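Local atomic coordinates of YcgJ protein (Bacillus subtilis, PDB entry 1XXL), a protein that probably acts as an S-adenosylmethionine-dependent methyltransferase, its substrate not being established. Residues Thr77-Pro82 against Val103-Arg108; Ala96-Ser101 against Pro146-Glu151. One frame throughout, in Å; residues are numbered along the deposited sequence.

Interaction 1: Thr77-Pro82 against Val103-Arg108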
loop_
_atom_site.group_PDB
_atom_site.type_symbol
_atom_site.label_atom_id
_atom_site.label_comp_id
_atom_site.label_asym_id
_atom_site.label_seq_id
_atom_site.Cartn_x
_atom_site.Cartn_y
_atom_site.Cartn_z
ATOM N N THR A 77 6.652 -10.458 -8.116
ATOM C CA THR A 77 6.934 -9.683 -6.914
ATOM C C THR A 77 7.676 -8.408 -7.283
ATOM O O THR A 77 8.394 -8.365 -8.274
ATOM C CB THR A 77 7.762 -10.492 -5.903
ATOM O OG1 THR A 77 9.007 -10.872 -6.497
ATOM C CG2 THR A 77 7.009 -11.745 -5.480
ATOM N N ALA A 78 7.492 -7.372 -6.467
ATOM C CA ALA A 78 8.168 -6.086 -6.647
ATOM C C ALA A 78 9.683 -6.210 -6.560
ATOM O O ALA A 78 10.413 -5.422 -7.166
ATOM C CB ALA A 78 7.671 -5.099 -5.585
ATOM N N GLU A 79 10.166 -7.182 -5.792
ATOM C CA GLU A 79 11.612 -7.353 -5.609
ATOM C C GLU A 79 12.304 -7.865 -6.869
ATOM O O GLU A 79 13.505 -7.792 -6.975
ATOM C CB GLU A 79 11.916 -8.297 -4.437
ATOM C CG GLU A 79 11.659 -7.670 -3.073
ATOM C CD GLU A 79 10.247 -7.867 -2.550
ATOM O OE1 GLU A 79 9.404 -8.493 -3.242
ATOM O OE2 GLU A 79 9.986 -7.411 -1.416
ATOM N N SER A 80 11.541 -8.394 -7.811
ATOM C CA SER A 80 12.092 -8.856 -9.085
ATOM C C SER A 80 11.073 -8.657 -10.181
ATOM O O SER A 80 10.331 -9.556 -10.523
ATOM C CB SER A 80 12.481 -10.339 -8.999
ATOM O OG SER A 80 13.270 -10.711 -10.128
ATOM N N LEU A 81 11.009 -7.448 -10.700
ATOM C CA LEU A 81 10.135 -7.138 -11.819
ATOM C C LEU A 81 10.808 -7.577 -13.126
ATOM O O LEU A 81 11.983 -7.293 -13.352
ATOM C CB LEU A 81 9.843 -5.644 -11.872
ATOM C CG LEU A 81 9.117 -5.085 -10.662
ATOM C CD1 LEU A 81 9.079 -3.571 -10.749
ATOM C CD2 LEU A 81 7.716 -5.681 -10.553
ATOM N N PRO A 82 10.060 -8.270 -13.989
ATOM C CA PRO A 82 10.636 -8.775 -15.226
ATOM C C PRO A 82 10.783 -7.756 -16.371
ATOM O O PRO A 82 11.317 -8.096 -17.415
ATOM C CB PRO A 82 9.642 -9.879 -15.608
ATOM C CG PRO A 82 8.294 -9.321 -15.132
ATOM C CD PRO A 82 8.646 -8.685 -13.824
ATOM N N VAL A 103 11.641 -4.293 1.008
ATOM C CA VAL A 103 11.159 -3.020 0.475
ATOM C C VAL A 103 12.278 -2.214 -0.206
ATOM O O VAL A 103 12.042 -1.586 -1.242
ATOM C CB VAL A 103 10.380 -2.191 1.556
ATOM C CG1 VAL A 103 11.252 -1.839 2.781
ATOM C CG2 VAL A 103 9.782 -0.944 0.929
ATOM N N ARG A 104 13.501 -2.281 0.333
ATOM C CA ARG A 104 14.642 -1.596 -0.273
ATOM C C ARG A 104 14.922 -2.063 -1.714
ATOM O O ARG A 104 15.167 -1.257 -2.594
ATOM C CB ARG A 104 15.910 -1.794 0.576
ATOM C CG ARG A 104 15.963 -1.007 1.893
ATOM C CD ARG A 104 16.109 0.507 1.694
ATOM N NE ARG A 104 17.105 0.957 0.691
ATOM C CZ ARG A 104 17.801 2.095 0.734
ATOM N NH1 ARG A 104 17.721 2.952 1.757
ATOM N NH2 ARG A 104 18.655 2.344 -0.245
ATOM N N LYS A 105 14.891 -3.372 -1.930
ATOM C CA LYS A 105 15.009 -3.951 -3.268
ATOM C C LYS A 105 13.779 -3.632 -4.149
ATOM O O LYS A 105 13.933 -3.380 -5.336
ATOM C CB LYS A 105 15.249 -5.459 -3.152
ATOM C CG LYS A 105 15.408 -6.214 -4.480
ATOM C CD LYS A 105 16.341 -5.513 -5.495
ATOM C CE LYS A 105 16.888 -6.505 -6.534
ATOM N NZ LYS A 105 17.985 -5.882 -7.346
ATOM N N ALA A 106 12.573 -3.605 -3.565
ATOM C CA ALA A 106 11.343 -3.207 -4.296
ATOM C C ALA A 106 11.480 -1.794 -4.918
ATOM O O ALA A 106 11.228 -1.609 -6.106
ATOM C CB ALA A 106 10.125 -3.273 -3.379
ATOM N N VAL A 107 11.905 -0.815 -4.114
ATOM C CA VAL A 107 12.065 0.567 -4.578
ATOM C C VAL A 107 13.126 0.685 -5.640
ATOM O O VAL A 107 12.998 1.482 -6.565
ATOM C CB VAL A 107 12.399 1.547 -3.418
ATOM C CG1 VAL A 107 12.647 2.973 -3.960
ATOM C CG2 VAL A 107 11.257 1.573 -2.405
ATOM N N ARG A 108 14.189 -0.102 -5.502
ATOM C CA ARG A 108 15.242 -0.123 -6.491
ATOM C C ARG A 108 14.678 -0.614 -7.839
ATOM O O ARG A 108 14.978 -0.060 -8.900
ATOM C CB ARG A 108 16.388 -1.012 -5.967
ATOM C CG ARG A 108 17.686 -0.961 -6.721
ATOM C CD ARG A 108 18.715 -1.974 -6.135
ATOM N NE ARG A 108 18.560 -2.097 -4.673
ATOM C CZ ARG A 108 18.979 -3.128 -3.927
ATOM N NH1 ARG A 108 19.655 -4.146 -4.467
ATOM N NH2 ARG A 108 18.742 -3.125 -2.615
#

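Interaction 2: Ala96-Ser101 against Pro146-Glu151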
loop_
_atom_site.group_PDB
_atom_site.type_symbol
_atom_site.label_atom_id
_atom_site.label_comp_id
_atom_site.label_asym_id
_atom_site.label_seq_id
_atom_site.Cartn_x
_atom_site.Cartn_y
_atom_site.Cartn_z
ATOM N N ALA A 96 0.189 -2.049 -0.349
ATOM C CA ALA A 96 0.899 -3.293 -0.627
ATOM C C ALA A 96 2.307 -3.344 -0.039
ATOM O O ALA A 96 2.789 -4.416 0.272
ATOM C CB ALA A 96 0.966 -3.508 -2.139
ATOM N N ALA A 97 2.976 -2.203 0.080
ATOM C CA ALA A 97 4.399 -2.174 0.487
ATOM C C ALA A 97 4.685 -2.841 1.831
ATOM O O ALA A 97 5.759 -3.440 2.014
ATOM C CB ALA A 97 4.919 -0.758 0.500
ATOM N N HIS A 98 3.744 -2.736 2.767
ATOM C CA HIS A 98 3.930 -3.369 4.076
ATOM C C HIS A 98 4.030 -4.897 4.018
ATOM O O HIS A 98 4.431 -5.522 4.994
ATOM C CB HIS A 98 2.866 -2.916 5.100
ATOM C CG HIS A 98 1.455 -3.223 4.710
ATOM N ND1 HIS A 98 0.656 -2.324 4.029
ATOM C CD2 HIS A 98 0.679 -4.309 4.952
ATOM C CE1 HIS A 98 -0.539 -2.861 3.846
ATOM N NE2 HIS A 98 -0.546 -4.068 4.387
ATOM N N HIS A 99 3.679 -5.480 2.877
ATOM C CA HIS A 99 3.812 -6.915 2.637
ATOM C C HIS A 99 5.086 -7.302 1.876
ATOM O O HIS A 99 5.339 -8.480 1.717
ATOM C CB HIS A 99 2.622 -7.435 1.826
ATOM C CG HIS A 99 1.338 -7.473 2.582
ATOM N ND1 HIS A 99 0.148 -7.044 2.037
ATOM C CD2 HIS A 99 1.055 -7.889 3.840
ATOM C CE1 HIS A 99 -0.818 -7.200 2.930
ATOM N NE2 HIS A 99 -0.290 -7.702 4.037
ATOM N N PHE A 100 5.878 -6.340 1.404
ATOM C CA PHE A 100 7.105 -6.653 0.660
ATOM C C PHE A 100 8.117 -7.339 1.570
ATOM O O PHE A 100 8.334 -6.892 2.665
ATOM C CB PHE A 100 7.784 -5.381 0.114
ATOM C CG PHE A 100 7.024 -4.659 -0.951
ATOM C CD1 PHE A 100 5.923 -5.210 -1.572
ATOM C CD2 PHE A 100 7.439 -3.414 -1.344
ATOM C CE1 PHE A 100 5.267 -4.513 -2.566
ATOM C CE2 PHE A 100 6.782 -2.719 -2.337
ATOM C CZ PHE A 100 5.704 -3.281 -2.951
ATOM N N SER A 101 8.764 -8.391 1.092
ATOM C CA SER A 101 9.787 -9.084 1.881
ATOM C C SER A 101 11.081 -8.262 1.961
ATOM O O SER A 101 11.870 -8.433 2.898
ATOM C CB SER A 101 10.080 -10.468 1.279
ATOM O OG SER A 101 10.597 -10.325 -0.037
ATOM N N PRO A 146 -0.398 -12.265 9.673
ATOM C CA PRO A 146 0.972 -12.797 9.634
ATOM C C PRO A 146 1.693 -12.598 8.285
ATOM O O PRO A 146 2.861 -12.888 8.169
ATOM C CB PRO A 146 0.779 -14.288 9.966
ATOM C CG PRO A 146 -0.560 -14.345 10.654
ATOM C CD PRO A 146 -1.374 -13.345 9.902
ATOM N N SER A 147 0.990 -12.096 7.286
ATOM C CA SER A 147 1.606 -11.665 6.032
ATOM C C SER A 147 2.373 -10.326 6.170
ATOM O O SER A 147 3.244 -10.000 5.348
ATOM C CB SER A 147 0.504 -11.522 4.980
ATOM O OG SER A 147 1.035 -11.759 3.706
ATOM N N HIS A 148 2.027 -9.557 7.206
ATOM C CA HIS A 148 2.611 -8.241 7.471
ATOM C C HIS A 148 4.099 -8.378 7.707
ATOM O O HIS A 148 4.523 -9.187 8.519
ATOM C CB HIS A 148 1.962 -7.613 8.706
ATOM C CG HIS A 148 2.404 -6.209 8.973
ATOM N ND1 HIS A 148 1.784 -5.119 8.406
ATOM C CD2 HIS A 148 3.400 -5.715 9.744
ATOM C CE1 HIS A 148 2.380 -4.012 8.815
ATOM N NE2 HIS A 148 3.360 -4.344 9.636
ATOM N N VAL A 149 4.887 -7.615 6.967
ATOM C CA VAL A 149 6.345 -7.623 7.139
ATOM C C VAL A 149 6.721 -6.385 7.930
ATOM O O VAL A 149 7.158 -6.485 9.069
ATOM C CB VAL A 149 7.090 -7.674 5.781
ATOM C CG1 VAL A 149 8.584 -7.539 5.982
ATOM C CG2 VAL A 149 6.767 -9.007 5.051
ATOM N N ARG A 150 6.549 -5.207 7.344
ATOM C CA ARG A 150 6.831 -3.973 8.076
ATOM C C ARG A 150 6.237 -2.797 7.333
ATOM O O ARG A 150 6.321 -2.748 6.117
ATOM C CB ARG A 150 8.355 -3.758 8.242
ATOM C CG ARG A 150 8.695 -2.350 8.760
ATOM C CD ARG A 150 10.155 -2.115 9.058
ATOM N NE ARG A 150 10.364 -0.697 9.347
ATOM C CZ ARG A 150 10.049 -0.094 10.489
ATOM N NH1 ARG A 150 9.518 -0.790 11.502
ATOM N NH2 ARG A 150 10.265 1.220 10.622
ATOM N N GLU A 151 5.621 -1.873 8.076
ATOM C CA GLU A 151 5.277 -0.573 7.543
ATOM C C GLU A 151 6.370 0.408 7.953
ATOM O O GLU A 151 6.644 0.628 9.160
ATOM C CB GLU A 151 3.846 -0.127 7.931
ATOM C CG GLU A 151 3.562 0.215 9.375
ATOM C CD GLU A 151 2.107 -0.108 9.773
ATOM O OE1 GLU A 151 1.243 0.797 9.701
ATOM O OE2 GLU A 151 1.833 -1.283 10.139
HETATM O O HOH W 1 7.732 -3.692 4.002
HETATM O O HOH W 2 4.294 -10.876 3.055
#

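Interaction 1: Thr77-Pro82 against Val103-Arg108
Ala-78 and Glu-79 pack against Lys-105 and Ala-106 in a small van der Waals contact, where the loop leaving strand 71-75 meets the first turns of helix 103-113. No hydrogen bond crosses it. At the buried end two methyl groups touch, Ala-78 CB lying 3.8 Å from Ala-106 CB, and with side chains this short the backbones draw close: Ala-78 O is 3.7 Å from Ala-106 CA. A type I turn from Thr-77 to Ser-80, closed by Ser-80 N to Thr-77 O, brings Ala-78 and Glu-79 up to the helix. Both residues are assigned to the S-adenosylmethionine site of this Rossmann-like methyltransferase domain, in which loops after the parallel strands 24-28, 45-50 and 71-75 contribute to the cofactor site. At the outer end the aliphatic part of Lys-105 runs past the carbonyl of Glu-79. Lys-105 CG, set anti to the backbone N (chi1 -179°), comes within 3.5 Å of Glu-79 O, and after a bend at chi2 Lys-105 CE is still 3.6 Å from Glu-79 O. Glu-79 CB lies 4.1 Å from Lys-105 CG, while Glu-79 CG approaches Ala-106 N. The Glu-79 chain then bends at chi2 (90°), and its OE2 takes a hydrogen bond from Asp-102 N, just ahead of the helix; a weak one links OE2 to Ser-101 OG. Leu-81 N adds a bond to Glu-109 OE2, further along the same helix.

Interaction 2: Ala96-Ser101 against Pro146-Glu151
His-98 meets His-148, Arg-150 and Glu-151 where the turn after strand 88-94 lies against the segment leading into helix 154-163. His-98 CB is 3.6 Å from Arg-150 O and also touches Glu-151 CB and His-148 CE1. With chi1 at 60°, CG sits between the backbone N and the carbonyl carbon, and His-98 CD2 comes to 3.7 Å from His-148 ND1. The two rings are near parallel but slid so far apart that they barely overlap. Further round, His-98 ND1 is hydrogen-bonded to Asp-124, and the ring stacks on His-125; His-98 CD2 also lies over the centre of the His-99 ring. The backbone of His-98 supplies the polar grip: His-98 O accepts from Val-149 N at 2.9 Å, nearly in line with the C=O, and from Arg-150 N at 3.2 Å, tilted 22° from the carbonyl plane. The His-99 ring turns its edge to Ser-147 O, with His-99 CD2 3.4 Å from that oxygen, while His-99 NE2 is hydrogen-bonded to Asp-145. Val-149 CG1 lies 3.4 Å from Phe-100 O. Two waters bridge the segments, one donating to Ala-97 O and Arg-150 O, the other to His-99 O and Ser-147 O. The arrangement joins the connection between helices 131-144 and 154-163 to the 3-10 turn 97-99, just past the C-terminal end of strand 88-94 in a Rossmann-like methyltransferase fold.

Phe-100 joins the two contacts: it belongs to interaction 2, yet its ring packs on Ala-78 and Ala-106 of interaction 1, and its CB lies against Glu-79 OE2. Both contacts are partly buried. Interaction 1, the smaller, has no hydrogen bond across its segments: methyl groups meet and a lysine chain lies against a carbonyl, where a cofactor-site loop rests on helix 103-113. Interaction 2, nearer the centre of the chain, ties the turn just before that helix to the segment between helices 131-144 and 154-163. Its chemistry is largely polar, with main-chain bonds, bridging waters and histidines, and acidic or amide side chains beyond the segments bind histidine nitrogens.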